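Local atomic coordinates of BLUF domain-containing protein (PDB entry 6W6Z), a protein that probably acts as a blue-light photoreceptor of the BLUF family, carrying a flavin that is bound here as flavin mononucleotide. Residues A[41-53]-A[115-129]. Numbering follows the deposited sequence.
Sequences VLYYADNAFFQCL and FNPLLLNQQNLKFFL. With FMN (flavin mononucleotide), chain B.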
loop_
_atom_site.group_PDB
_atom_site.type_symbol
_atom_site.label_atom_id
_atom_site.label_comp_id
_atom_site.label_asym_id
_atom_site.label_seq_id
_atom_site.Cartn_x
_atom_site.Cartn_y
_atom_site.Cartn_z
ATOM N N VAL A 41 -2.326 -4.260 -1.233
ATOM C CA VAL A 41 -1.164 -4.368 -0.330
ATOM C C VAL A 41 -0.590 -2.974 -0.115
ATOM O O VAL A 41 -0.579 -2.198 -1.059
ATOM C CB VAL A 41 -0.118 -5.344 -0.896
ATOM C CG1 VAL A 41 0.281 -4.983 -2.314
ATOM C CG2 VAL A 41 1.093 -5.463 0.023
ATOM N N LEU A 42 -0.133 -2.748 1.105
ATOM C CA LEU A 42 0.515 -1.497 1.569
ATOM C C LEU A 42 1.883 -1.920 2.029
ATOM O O LEU A 42 1.942 -2.762 2.909
ATOM C CB LEU A 42 -0.277 -0.836 2.699
ATOM C CG LEU A 42 0.272 0.520 3.152
ATOM C CD1 LEU A 42 0.206 1.540 2.016
ATOM C CD2 LEU A 42 -0.454 1.046 4.375
ATOM N N TYR A 43 2.925 -1.327 1.451
ATOM C CA TYR A 43 4.328 -1.538 1.850
ATOM C C TYR A 43 4.749 -0.236 2.491
ATOM O O TYR A 43 4.473 0.836 1.939
ATOM C CB TYR A 43 5.195 -1.880 0.636
ATOM C CG TYR A 43 6.690 -1.747 0.828
ATOM C CD1 TYR A 43 7.431 -2.749 1.429
ATOM C CD2 TYR A 43 7.373 -0.642 0.350
ATOM C CE1 TYR A 43 8.809 -2.654 1.544
ATOM C CE2 TYR A 43 8.746 -0.498 0.520
ATOM C CZ TYR A 43 9.470 -1.523 1.104
ATOM O OH TYR A 43 10.833 -1.430 1.250
ATOM N N TYR A 44 5.452 -0.319 3.600
ATOM C CA TYR A 44 6.036 0.861 4.271
ATOM C C TYR A 44 7.503 0.583 4.519
ATOM O O TYR A 44 7.806 -0.458 5.130
ATOM C CB TYR A 44 5.336 1.171 5.603
ATOM C CG TYR A 44 6.006 2.320 6.309
ATOM C CD1 TYR A 44 5.836 3.623 5.861
ATOM C CD2 TYR A 44 6.938 2.092 7.308
ATOM C CE1 TYR A 44 6.524 4.679 6.439
ATOM C CE2 TYR A 44 7.607 3.138 7.926
ATOM C CZ TYR A 44 7.436 4.430 7.462
ATOM O OH TYR A 44 8.125 5.468 8.034
ATOM N N ALA A 45 8.369 1.515 4.152
ATOM C CA ALA A 45 9.792 1.468 4.549
ATOM C C ALA A 45 10.417 2.834 4.328
ATOM O O ALA A 45 9.934 3.606 3.438
ATOM C CB ALA A 45 10.508 0.429 3.727
ATOM N N ASP A 46 11.437 3.161 5.111
ATOM C CA ASP A 46 12.268 4.352 4.828
ATOM C C ASP A 46 11.372 5.591 4.606
ATOM O O ASP A 46 11.605 6.368 3.646
ATOM C CB ASP A 46 13.183 4.029 3.635
ATOM C CG ASP A 46 14.348 3.130 3.997
ATOM O OD1 ASP A 46 14.308 2.585 5.090
ATOM O OD2 ASP A 46 15.314 3.009 3.188
ATOM N N ASN A 47 10.408 5.819 5.495
ATOM C CA ASN A 47 9.501 7.009 5.513
ATOM C C ASN A 47 8.732 7.130 4.201
ATOM O O ASN A 47 8.464 8.273 3.788
ATOM C CB ASN A 47 10.257 8.318 5.780
ATOM C CG ASN A 47 10.715 8.430 7.223
ATOM O OD1 ASN A 47 10.048 7.933 8.135
ATOM N ND2 ASN A 47 11.854 9.070 7.443
ATOM N N ALA A 48 8.324 6.024 3.591
ATOM C CA ALA A 48 7.574 6.080 2.317
ATOM C C ALA A 48 6.659 4.874 2.197
ATOM O O ALA A 48 6.909 3.858 2.875
ATOM C CB ALA A 48 8.543 6.170 1.154
ATOM N N PHE A 49 5.623 5.025 1.384
ATOM C CA PHE A 49 4.631 3.959 1.108
ATOM C C PHE A 49 4.656 3.554 -0.358
ATOM O O PHE A 49 4.924 4.322 -1.269
ATOM C CB PHE A 49 3.231 4.450 1.448
ATOM C CG PHE A 49 2.981 4.800 2.877
ATOM C CD1 PHE A 49 2.744 3.793 3.823
ATOM C CD2 PHE A 49 2.907 6.130 3.282
ATOM C CE1 PHE A 49 2.430 4.124 5.130
ATOM C CE2 PHE A 49 2.641 6.445 4.608
ATOM C CZ PHE A 49 2.384 5.438 5.528
ATOM N N PHE A 50 4.211 2.339 -0.585
ATOM C CA PHE A 50 3.820 1.845 -1.909
ATOM C C PHE A 50 2.484 1.175 -1.677
ATOM O O PHE A 50 2.393 0.465 -0.668
ATOM C CB PHE A 50 4.841 0.883 -2.514
ATOM C CG PHE A 50 4.291 0.172 -3.733
ATOM C CD1 PHE A 50 3.442 -0.927 -3.616
ATOM C CD2 PHE A 50 4.515 0.692 -4.997
ATOM C CE1 PHE A 50 2.898 -1.533 -4.738
ATOM C CE2 PHE A 50 3.988 0.068 -6.129
ATOM C CZ PHE A 50 3.155 -1.020 -5.997
ATOM N N GLN A 51 1.478 1.483 -2.480
ATOM C CA GLN A 51 0.204 0.768 -2.329
ATOM C C GLN A 51 -0.282 0.280 -3.679
ATOM O O GLN A 51 -0.164 1.000 -4.697
ATOM C CB GLN A 51 -0.837 1.634 -1.635
ATOM C CG GLN A 51 -2.047 0.834 -1.218
ATOM C CD GLN A 51 -3.052 1.633 -0.430
ATOM O OE1 GLN A 51 -3.274 2.817 -0.700
ATOM N NE2 GLN A 51 -3.633 0.998 0.588
ATOM N N CYS A 52 -0.900 -0.891 -3.679
ATOM C CA CYS A 52 -1.642 -1.401 -4.845
ATOM C C CYS A 52 -3.079 -1.654 -4.402
ATOM O O CYS A 52 -3.266 -2.242 -3.323
ATOM C CB CYS A 52 -0.856 -2.596 -5.377
ATOM S SG CYS A 52 -1.838 -3.743 -6.366
ATOM N N LEU A 53 -4.052 -1.097 -5.138
ATOM C CA LEU A 53 -5.500 -1.282 -4.927
ATOM C C LEU A 53 -6.054 -2.112 -6.085
ATOM O O LEU A 53 -5.744 -1.775 -7.252
ATOM C CB LEU A 53 -6.192 0.082 -4.878
ATOM C CG LEU A 53 -5.653 1.083 -3.844
ATOM C CD1 LEU A 53 -6.286 2.448 -4.045
ATOM C CD2 LEU A 53 -5.905 0.571 -2.438
ATOM N N PHE A 115 15.407 1.915 0.427
ATOM C CA PHE A 115 14.303 0.979 0.128
ATOM C C PHE A 115 13.003 1.769 -0.035
ATOM O O PHE A 115 11.888 1.234 0.170
ATOM C CB PHE A 115 14.349 -0.030 1.263
ATOM C CG PHE A 115 15.749 -0.535 1.452
ATOM C CD1 PHE A 115 16.287 -1.393 0.503
ATOM C CD2 PHE A 115 16.548 -0.099 2.495
ATOM C CE1 PHE A 115 17.577 -1.874 0.638
ATOM C CE2 PHE A 115 17.839 -0.563 2.616
ATOM C CZ PHE A 115 18.353 -1.444 1.679
ATOM N N ASN A 116 13.164 3.014 -0.421
ATOM C CA ASN A 116 12.048 3.970 -0.629
ATOM C C ASN A 116 11.405 3.619 -1.962
ATOM O O ASN A 116 12.041 3.692 -3.005
ATOM C CB ASN A 116 12.556 5.409 -0.580
ATOM C CG ASN A 116 11.479 6.464 -0.721
ATOM O OD1 ASN A 116 10.495 6.289 -1.449
ATOM N ND2 ASN A 116 11.674 7.569 -0.015
ATOM N N PRO A 117 10.116 3.223 -1.960
ATOM C CA PRO A 117 9.456 2.823 -3.190
ATOM C C PRO A 117 9.234 3.958 -4.199
ATOM O O PRO A 117 8.946 3.679 -5.336
ATOM C CB PRO A 117 8.109 2.218 -2.747
ATOM C CG PRO A 117 7.933 2.637 -1.314
ATOM C CD PRO A 117 9.268 3.096 -0.776
ATOM N N LEU A 118 9.445 5.223 -3.822
ATOM C CA LEU A 118 9.411 6.312 -4.829
ATOM C C LEU A 118 10.504 6.106 -5.893
ATOM O O LEU A 118 10.379 6.737 -6.962
ATOM C CB LEU A 118 9.553 7.661 -4.120
ATOM C CG LEU A 118 8.312 8.121 -3.366
ATOM C CD1 LEU A 118 8.643 9.247 -2.393
ATOM C CD2 LEU A 118 7.244 8.560 -4.336
ATOM N N LEU A 119 11.537 5.298 -5.613
ATOM C CA LEU A 119 12.634 4.972 -6.564
ATOM C C LEU A 119 12.171 3.939 -7.602
ATOM O O LEU A 119 12.954 3.687 -8.526
ATOM C CB LEU A 119 13.815 4.360 -5.799
ATOM C CG LEU A 119 14.457 5.218 -4.711
ATOM C CD1 LEU A 119 15.377 4.365 -3.850
ATOM C CD2 LEU A 119 15.211 6.381 -5.313
ATOM N N LEU A 120 11.022 3.290 -7.435
ATOM C CA LEU A 120 10.574 2.224 -8.384
ATOM C C LEU A 120 10.021 2.847 -9.676
ATOM O O LEU A 120 9.393 3.937 -9.613
ATOM C CB LEU A 120 9.492 1.361 -7.727
ATOM C CG LEU A 120 9.899 0.481 -6.546
ATOM C CD1 LEU A 120 8.660 -0.174 -5.962
ATOM C CD2 LEU A 120 10.930 -0.564 -6.941
ATOM N N ASN A 121 10.216 2.166 -10.813
ATOM C CA ASN A 121 9.541 2.496 -12.096
ATOM C C ASN A 121 8.516 1.391 -12.387
ATOM O O ASN A 121 8.470 0.386 -11.664
ATOM C CB ASN A 121 10.559 2.765 -13.209
ATOM C CG ASN A 121 11.364 1.545 -13.624
ATOM O OD1 ASN A 121 10.802 0.447 -13.766
ATOM N ND2 ASN A 121 12.670 1.721 -13.822
ATOM N N GLN A 122 7.698 1.576 -13.412
ATOM C CA GLN A 122 6.586 0.645 -13.728
ATOM C C GLN A 122 7.129 -0.753 -14.070
ATOM O O GLN A 122 6.466 -1.756 -13.729
ATOM C CB GLN A 122 5.735 1.215 -14.848
ATOM C CG GLN A 122 4.963 2.462 -14.440
ATOM C CD GLN A 122 5.723 3.749 -14.645
ATOM O OE1 GLN A 122 6.950 3.764 -14.813
ATOM N NE2 GLN A 122 4.988 4.847 -14.572
ATOM N N GLN A 123 8.295 -0.838 -14.699
ATOM C CA GLN A 123 8.894 -2.147 -15.070
ATOM C C GLN A 123 9.274 -2.921 -13.800
ATOM O O GLN A 123 9.149 -4.151 -13.798
ATOM C CB GLN A 123 10.099 -1.970 -15.987
ATOM C CG GLN A 123 9.747 -1.379 -17.344
ATOM C CD GLN A 123 9.025 -2.353 -18.258
ATOM O OE1 GLN A 123 8.962 -3.557 -18.012
ATOM N NE2 GLN A 123 8.502 -1.834 -19.356
ATOM N N ASN A 124 9.708 -2.243 -12.748
ATOM C CA ASN A 124 10.102 -2.903 -11.473
ATOM C C ASN A 124 8.930 -3.633 -10.814
ATOM O O ASN A 124 9.203 -4.517 -9.935
ATOM C CB ASN A 124 10.681 -1.913 -10.472
ATOM C CG ASN A 124 11.926 -1.226 -10.969
ATOM O OD1 ASN A 124 12.117 -0.048 -10.685
ATOM N ND2 ASN A 124 12.786 -1.977 -11.647
ATOM N N LEU A 125 7.683 -3.234 -11.117
ATOM C CA LEU A 125 6.446 -3.752 -10.464
ATOM C C LEU A 125 6.220 -5.230 -10.782
ATOM O O LEU A 125 5.651 -5.908 -9.907
ATOM C CB LEU A 125 5.231 -2.910 -10.885
ATOM C CG LEU A 125 5.316 -1.427 -10.529
ATOM C CD1 LEU A 125 3.975 -0.747 -10.749
ATOM C CD2 LEU A 125 5.798 -1.206 -9.093
ATOM N N LYS A 126 6.672 -5.721 -11.941
ATOM C CA LYS A 126 6.799 -7.181 -12.212
ATOM C C LYS A 126 7.311 -7.844 -10.929
ATOM O O LYS A 126 6.490 -8.516 -10.234
ATOM C CB LYS A 126 7.755 -7.486 -13.378
ATOM N N PHE A 127 8.572 -7.578 -10.570
ATOM C CA PHE A 127 9.285 -8.239 -9.443
ATOM C C PHE A 127 8.734 -7.743 -8.103
ATOM O O PHE A 127 8.572 -8.579 -7.200
ATOM C CB PHE A 127 10.789 -7.973 -9.475
ATOM N N PHE A 128 8.475 -6.437 -7.968
ATOM C CA PHE A 128 8.107 -5.850 -6.654
ATOM C C PHE A 128 6.742 -6.347 -6.196
ATOM O O PHE A 128 6.650 -6.732 -5.010
ATOM C CB PHE A 128 8.132 -4.330 -6.625
ATOM C CG PHE A 128 8.088 -3.743 -5.229
ATOM C CD1 PHE A 128 9.091 -4.007 -4.304
ATOM C CD2 PHE A 128 7.049 -2.898 -4.854
ATOM C CE1 PHE A 128 9.054 -3.439 -3.039
ATOM C CE2 PHE A 128 7.017 -2.326 -3.592
ATOM C CZ PHE A 128 8.036 -2.576 -2.698
ATOM N N LEU A 129 5.731 -6.353 -7.059
ATOM C CA LEU A 129 4.417 -6.902 -6.677
ATOM C C LEU A 129 4.575 -8.378 -6.285
ATOM O O LEU A 129 3.949 -8.806 -5.284
ATOM C CB LEU A 129 3.419 -6.735 -7.814
ATOM C CG LEU A 129 2.885 -5.332 -8.041
ATOM C CD1 LEU A 129 1.940 -5.314 -9.246
ATOM C CD2 LEU A 129 2.169 -4.804 -6.801
HETATM N N1 FMN B . -8.430 4.006 3.191
HETATM C C2 FMN B . -9.123 2.964 2.700
HETATM O O2 FMN B . -10.385 2.973 2.855
HETATM N N3 FMN B . -8.539 2.006 1.949
HETATM C C4 FMN B . -7.219 1.977 1.705
HETATM O O4 FMN B . -6.677 1.088 1.054
HETATM C C4A FMN B . -6.395 3.041 2.263
HETATM N N5 FMN B . -5.089 3.098 2.101
HETATM C C5A FMN B . -4.420 4.168 2.599
HETATM C C6 FMN B . -3.055 4.202 2.422
HETATM C C7 FMN B . -2.316 5.280 2.877
HETATM C C7M FMN B . -0.834 5.245 2.666
HETATM C C8 FMN B . -2.937 6.336 3.695
HETATM C C8M FMN B . -2.058 7.465 4.215
HETATM C C9 FMN B . -4.310 6.298 3.865
HETATM C C9A FMN B . -5.052 5.229 3.377
HETATM N N10 FMN B . -6.422 5.125 3.588
HETATM C C10 FMN B . -7.103 4.067 3.021
HETATM C "C1'" FMN B . -7.204 6.129 4.385
HETATM C "C2'" FMN B . -7.936 7.196 3.603
HETATM O "O2'" FMN B . -6.978 8.157 3.133
HETATM C "C3'" FMN B . -8.945 7.878 4.565
HETATM O "O3'" FMN B . -8.341 8.196 5.824
HETATM C "C4'" FMN B . -10.115 6.991 4.939
HETATM O "O4'" FMN B . -10.753 6.498 3.739
HETATM C "C5'" FMN B . -11.163 7.788 5.756
HETATM O "O5'" FMN B . -11.747 8.887 5.024
HETATM P P FMN B . -12.950 9.840 5.622
HETATM O O1P FMN B . -12.193 11.006 6.230
HETATM O O2P FMN B . -13.744 10.153 4.366
HETATM O O3P FMN B . -13.707 9.031 6.660
#
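Tyr43 and Phe50, paired on adjacent strands of a hairpin, both turn CG anti to the backbone N (chi1 164° and 168°), which sends their rings out from one face of the hairpin toward Phe128 of helix 125-134. Phe128 enters edge-on, a worked example of one aromatic edge joining two strand side chains: CZ lies 3.7 Å from Tyr43 CD2, over that ring's face, while CE2 stands 3.7 Å from Phe50 CG. Both pairs are T-shaped, with planes at 88°. Leu125 and Leu129 reach the far end of the Phe50 ring through their CD2 methyls, and Leu120 CD1 sits over one face of Phe128, toward its rim.

Pro117 wedges in beside this cluster, its CB 3.5 Å from Phe50 CB. Tyr43 OH donates to a lone pair of Phe115 O (3.1 Å), and Phe115 N gives a nearly straight bond to Asp46 OD2 (3.0 Å), met from above the carboxylate plane; Asp46 OD1 pairs with Arg99. Asn116 OD1 accepts from Leu118 N, closing an Asx turn.

On the other sheet face, Gln51 NE2 bonds FMN N5 (3.0 Å) and Phe49 receives FMN C7M over its ring centre: the ferredoxin-like sheet of a BLUF domain, flavin on one face and helix 125-134 on the other.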